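Local coordinates for GARP domain-containing protein (PDB 6XZ6) that binds the host complement regulator factor H as a trypanosome receptor and increases transmission of the parasite to tsetse flies, at residues A[23-34]-A[101-112]. Residues are numbered along the deposited sequence; the frame is centred on the assembly and turned at random.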
loop_
_atom_site.group_PDB
_atom_site.type_symbol
_atom_site.label_atom_id
_atom_site.label_comp_id
_atom_site.label_asym_id
_atom_site.label_seq_id
_atom_site.Cartn_x
_atom_site.Cartn_y
_atom_site.Cartn_z
ATOM N N LEU A 23 4.367 -6.295 -0.233
ATOM C CA LEU A 23 3.663 -5.961 -1.477
ATOM C C LEU A 23 2.330 -6.701 -1.623
ATOM O O LEU A 23 1.401 -6.162 -2.195
ATOM C CB LEU A 23 4.579 -6.145 -2.721
ATOM C CG LEU A 23 5.882 -5.268 -2.741
ATOM C CD1 LEU A 23 6.756 -5.638 -3.856
ATOM C CD2 LEU A 23 5.574 -3.802 -2.849
ATOM N N ARG A 24 2.195 -7.886 -1.050
ATOM C CA ARG A 24 0.929 -8.621 -1.082
ATOM C C ARG A 24 -0.058 -8.080 -0.038
ATOM O O ARG A 24 -1.262 -8.155 -0.258
ATOM C CB ARG A 24 1.181 -10.113 -0.885
ATOM C CG ARG A 24 2.046 -10.691 -1.981
ATOM C CD ARG A 24 2.588 -12.019 -1.555
ATOM N NE ARG A 24 3.475 -12.616 -2.555
ATOM C CZ ARG A 24 4.345 -13.587 -2.299
ATOM N NH1 ARG A 24 4.484 -14.064 -1.065
ATOM N NH2 ARG A 24 5.105 -14.067 -3.263
ATOM N N LYS A 25 0.452 -7.513 1.080
ATOM C CA LYS A 25 -0.332 -6.899 2.154
ATOM C C LYS A 25 -0.860 -5.539 1.783
ATOM O O LYS A 25 -2.000 -5.263 2.132
ATOM C CB LYS A 25 0.451 -6.837 3.486
ATOM C CG LYS A 25 -0.325 -6.339 4.719
ATOM C CD LYS A 25 -1.587 -7.168 5.002
ATOM C CE LYS A 25 -2.181 -6.908 6.348
ATOM N NZ LYS A 25 -3.610 -7.314 6.386
ATOM N N LEU A 26 -0.064 -4.683 1.100
ATOM C CA LEU A 26 -0.495 -3.327 0.689
ATOM C C LEU A 26 -1.909 -3.243 0.064
ATOM O O LEU A 26 -2.639 -2.360 0.502
ATOM C CB LEU A 26 0.503 -2.601 -0.239
ATOM C CG LEU A 26 1.700 -1.902 0.398
ATOM C CD1 LEU A 26 2.527 -1.177 -0.667
ATOM C CD2 LEU A 26 1.278 -0.928 1.471
ATOM N N PRO A 27 -2.345 -4.068 -0.927
ATOM C CA PRO A 27 -3.699 -3.882 -1.488
ATOM C C PRO A 27 -4.839 -4.221 -0.517
ATOM O O PRO A 27 -5.964 -3.707 -0.654
ATOM C CB PRO A 27 -3.722 -4.830 -2.689
ATOM C CG PRO A 27 -2.384 -5.263 -2.904
ATOM C CD PRO A 27 -1.649 -5.161 -1.623
ATOM N N LEU A 28 -4.554 -5.107 0.450
ATOM C CA LEU A 28 -5.503 -5.536 1.472
ATOM C C LEU A 28 -5.667 -4.403 2.498
ATOM O O LEU A 28 -6.771 -4.075 2.894
ATOM C CB LEU A 28 -5.011 -6.830 2.141
ATOM C CG LEU A 28 -4.379 -7.928 1.258
ATOM C CD1 LEU A 28 -3.784 -9.036 2.126
ATOM C CD2 LEU A 28 -5.377 -8.506 0.294
ATOM N N LEU A 29 -4.571 -3.770 2.865
ATOM C CA LEU A 29 -4.474 -2.622 3.758
ATOM C C LEU A 29 -5.182 -1.391 3.142
ATOM O O LEU A 29 -6.014 -0.800 3.815
ATOM C CB LEU A 29 -2.979 -2.354 3.938
ATOM C CG LEU A 29 -2.526 -1.412 5.001
ATOM C CD1 LEU A 29 -1.162 -1.844 5.518
ATOM C CD2 LEU A 29 -2.444 0.003 4.453
ATOM N N THR A 30 -4.887 -1.022 1.874
ATOM C CA THR A 30 -5.516 0.124 1.201
ATOM C C THR A 30 -7.020 -0.040 1.129
ATOM O O THR A 30 -7.716 0.952 1.239
ATOM C CB THR A 30 -4.941 0.397 -0.207
ATOM O OG1 THR A 30 -5.214 -0.713 -1.063
ATOM C CG2 THR A 30 -3.463 0.729 -0.206
ATOM N N GLU A 31 -7.522 -1.274 0.938
ATOM C CA GLU A 31 -8.955 -1.585 0.870
ATOM C C GLU A 31 -9.644 -1.373 2.217
ATOM O O GLU A 31 -10.773 -0.890 2.249
ATOM C CB GLU A 31 -9.152 -3.018 0.409
ATOM C CG GLU A 31 -10.510 -3.309 -0.184
ATOM C CD GLU A 31 -10.652 -4.759 -0.602
ATOM O OE1 GLU A 31 -10.625 -5.027 -1.825
ATOM O OE2 GLU A 31 -10.772 -5.628 0.292
ATOM N N GLU A 32 -8.967 -1.728 3.336
ATOM C CA GLU A 32 -9.499 -1.536 4.689
ATOM C C GLU A 32 -9.655 -0.038 4.964
ATOM O O GLU A 32 -10.683 0.384 5.491
ATOM C CB GLU A 32 -8.603 -2.223 5.720
ATOM C CG GLU A 32 -8.594 -3.735 5.562
ATOM C CD GLU A 32 -8.071 -4.551 6.727
ATOM O OE1 GLU A 32 -6.869 -4.914 6.718
ATOM O OE2 GLU A 32 -8.882 -4.862 7.629
ATOM N N ARG A 33 -8.650 0.767 4.545
ATOM C CA ARG A 33 -8.623 2.222 4.675
ATOM C C ARG A 33 -9.700 2.894 3.830
ATOM O O ARG A 33 -10.375 3.795 4.323
ATOM C CB ARG A 33 -7.232 2.762 4.339
ATOM C CG ARG A 33 -6.117 2.252 5.284
ATOM C CD ARG A 33 -6.330 2.630 6.735
ATOM N NE ARG A 33 -5.809 1.577 7.606
ATOM C CZ ARG A 33 -5.792 1.630 8.939
ATOM N NH1 ARG A 33 -5.288 0.622 9.642
ATOM N NH2 ARG A 33 -6.247 2.706 9.580
ATOM N N ARG A 34 -9.876 2.422 2.578
ATOM C CA ARG A 34 -10.897 2.872 1.625
ATOM C C ARG A 34 -12.302 2.606 2.172
ATOM O O ARG A 34 -13.140 3.484 2.092
ATOM C CB ARG A 34 -10.725 2.186 0.252
ATOM C CG ARG A 34 -10.032 3.042 -0.819
ATOM C CD ARG A 34 -10.166 2.420 -2.215
ATOM N NE ARG A 34 -8.888 1.852 -2.638
ATOM C CZ ARG A 34 -8.645 0.554 -2.808
ATOM N NH1 ARG A 34 -7.424 0.140 -3.136
ATOM N NH2 ARG A 34 -9.623 -0.343 -2.659
ATOM N N ALA A 101 -4.385 5.417 -1.970
ATOM C CA ALA A 101 -4.674 3.995 -2.155
ATOM C C ALA A 101 -4.384 3.641 -3.617
ATOM O O ALA A 101 -3.700 2.663 -3.869
ATOM C CB ALA A 101 -6.124 3.709 -1.822
ATOM N N ARG A 102 -4.797 4.489 -4.570
ATOM C CA ARG A 102 -4.533 4.298 -5.995
ATOM C C ARG A 102 -3.035 4.290 -6.292
ATOM O O ARG A 102 -2.571 3.467 -7.078
ATOM C CB ARG A 102 -5.222 5.386 -6.821
ATOM C CG ARG A 102 -5.392 5.001 -8.285
ATOM C CD ARG A 102 -6.222 5.951 -9.105
ATOM N NE ARG A 102 -5.787 7.343 -9.039
ATOM C CZ ARG A 102 -6.431 8.292 -8.372
ATOM N NH1 ARG A 102 -7.522 7.996 -7.665
ATOM N NH2 ARG A 102 -5.994 9.546 -8.406
ATOM N N ALA A 103 -2.292 5.217 -5.681
ATOM C CA ALA A 103 -0.851 5.391 -5.837
ATOM C C ALA A 103 -0.117 4.149 -5.358
ATOM O O ALA A 103 0.775 3.646 -6.039
ATOM C CB ALA A 103 -0.411 6.598 -5.030
ATOM N N LEU A 104 -0.534 3.636 -4.191
ATOM C CA LEU A 104 0.036 2.452 -3.557
ATOM C C LEU A 104 -0.316 1.179 -4.303
ATOM O O LEU A 104 0.470 0.238 -4.324
ATOM C CB LEU A 104 -0.421 2.376 -2.109
ATOM C CG LEU A 104 0.267 3.343 -1.140
ATOM C CD1 LEU A 104 -0.519 3.424 0.147
ATOM C CD2 LEU A 104 1.721 2.935 -0.884
ATOM N N ASP A 105 -1.461 1.177 -4.981
ATOM C CA ASP A 105 -1.898 0.042 -5.760
ATOM C C ASP A 105 -1.113 -0.059 -7.060
ATOM O O ASP A 105 -0.811 -1.158 -7.500
ATOM C CB ASP A 105 -3.429 0.077 -5.941
ATOM C CG ASP A 105 -4.217 -0.430 -4.722
ATOM O OD1 ASP A 105 -3.675 -0.366 -3.575
ATOM O OD2 ASP A 105 -5.366 -0.883 -4.905
ATOM N N SER A 106 -0.718 1.081 -7.639
ATOM C CA SER A 106 0.112 1.142 -8.846
ATOM C C SER A 106 1.524 0.652 -8.523
ATOM O O SER A 106 2.143 -0.023 -9.346
ATOM C CB SER A 106 0.178 2.569 -9.367
ATOM O OG SER A 106 -1.103 2.928 -9.844
ATOM N N PHE A 107 2.008 0.981 -7.310
ATOM C CA PHE A 107 3.314 0.597 -6.810
ATOM C C PHE A 107 3.391 -0.918 -6.617
ATOM O O PHE A 107 4.327 -1.557 -7.106
ATOM C CB PHE A 107 3.620 1.357 -5.510
ATOM C CG PHE A 107 4.789 0.846 -4.718
ATOM C CD1 PHE A 107 6.078 0.906 -5.237
ATOM C CD2 PHE A 107 4.606 0.299 -3.453
ATOM C CE1 PHE A 107 7.163 0.429 -4.502
ATOM C CE2 PHE A 107 5.693 -0.163 -2.713
ATOM C CZ PHE A 107 6.959 -0.112 -3.249
ATOM N N GLU A 108 2.385 -1.494 -5.936
ATOM C CA GLU A 108 2.309 -2.927 -5.679
ATOM C C GLU A 108 2.236 -3.658 -7.020
ATOM O O GLU A 108 2.917 -4.661 -7.216
ATOM C CB GLU A 108 1.103 -3.225 -4.779
ATOM C CG GLU A 108 0.840 -4.704 -4.541
ATOM C CD GLU A 108 0.034 -5.508 -5.557
ATOM O OE1 GLU A 108 -0.600 -4.889 -6.449
ATOM O OE2 GLU A 108 0.036 -6.763 -5.451
ATOM N N SER A 109 1.423 -3.152 -7.938
ATOM C CA SER A 109 1.246 -3.726 -9.267
ATOM C C SER A 109 2.558 -3.778 -10.051
ATOM O O SER A 109 2.834 -4.771 -10.707
ATOM C CB SER A 109 0.174 -2.967 -10.037
ATOM O OG SER A 109 0.349 -3.175 -11.425
ATOM N N GLU A 110 3.376 -2.738 -9.939
ATOM C CA GLU A 110 4.667 -2.607 -10.621
ATOM C C GLU A 110 5.685 -3.652 -10.198
ATOM O O GLU A 110 6.495 -4.072 -11.038
ATOM C CB GLU A 110 5.259 -1.212 -10.349
ATOM C CG GLU A 110 6.227 -0.719 -11.414
ATOM C CD GLU A 110 7.039 0.511 -11.045
ATOM O OE1 GLU A 110 6.650 1.237 -10.100
ATOM O OE2 GLU A 110 8.093 0.736 -11.684
ATOM N N TYR A 111 5.671 -4.048 -8.899
ATOM C CA TYR A 111 6.687 -4.943 -8.339
ATOM C C TYR A 111 6.257 -6.314 -7.831
ATOM O O TYR A 111 7.132 -7.168 -7.738
ATOM C CB TYR A 111 7.422 -4.222 -7.197
ATOM C CG TYR A 111 8.242 -3.046 -7.668
ATOM C CD1 TYR A 111 9.481 -3.235 -8.276
ATOM C CD2 TYR A 111 7.776 -1.746 -7.528
ATOM C CE1 TYR A 111 10.245 -2.157 -8.716
ATOM C CE2 TYR A 111 8.509 -0.663 -8.007
ATOM C CZ TYR A 111 9.746 -0.877 -8.602
ATOM O OH TYR A 111 10.509 0.170 -9.045
ATOM N N GLU A 112 4.984 -6.538 -7.450
ATOM C CA GLU A 112 4.629 -7.824 -6.830
ATOM C C GLU A 112 4.971 -9.057 -7.689
ATOM O O GLU A 112 5.543 -10.003 -7.146
ATOM C CB GLU A 112 3.175 -7.873 -6.350
ATOM C CG GLU A 112 2.889 -8.975 -5.333
ATOM C CD GLU A 112 2.632 -10.366 -5.875
ATOM O OE1 GLU A 112 2.839 -11.343 -5.123
ATOM O OE2 GLU A 112 2.230 -10.484 -7.055
#
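Arg24 reaches Glu112 with a chain that leaves CB with CG anti to the carbonyl carbon, beside the backbone N (chi1 -61°), and runs extended from CG to NE. Its CG already brushes Glu112 OE1, its CD lies a little farther from the same oxygen, and NE donates to OE1 at 2.9 Å, nearly straight at 163°. OE1 sits in the guanidinium plane, while the carboxylate is turned 56° against that plane. At the tip, NH1 bonds to the carbonyls of Cys138 and Ala141 and NH2 to Ser116 OG, which also bonds to Glu112 OE1; the guanidinium is thereby tied to the region of the Cys17–Cys138 disulfide. Next to this pair, Leu23 forks: CD1 rests on Tyr111 CB at 3.7 Å, and CD2 approaches Phe107 CE2 at 3.6 Å. Helices 4-61 and 67-125 run antiparallel here, their local axes 9.2 Å apart, within the elongated helical bundle of the GARP family; helix 165-208 packs on Phe107 and Tyr111. Leu26 CD1 meets the edge of the Phe107 ring, 3.8 Å from Phe107 CD2. Where helix 4-61 kinks at Pro27, the proline CG lies 3.6 Å from Glu108 CD. Asp105 splits its carboxylate: OD1 faces Thr30 OG1, whose proton could instead go to Pro27 O, and OD2 forms a salt bridge with Arg34 NH1 at 2.9 Å.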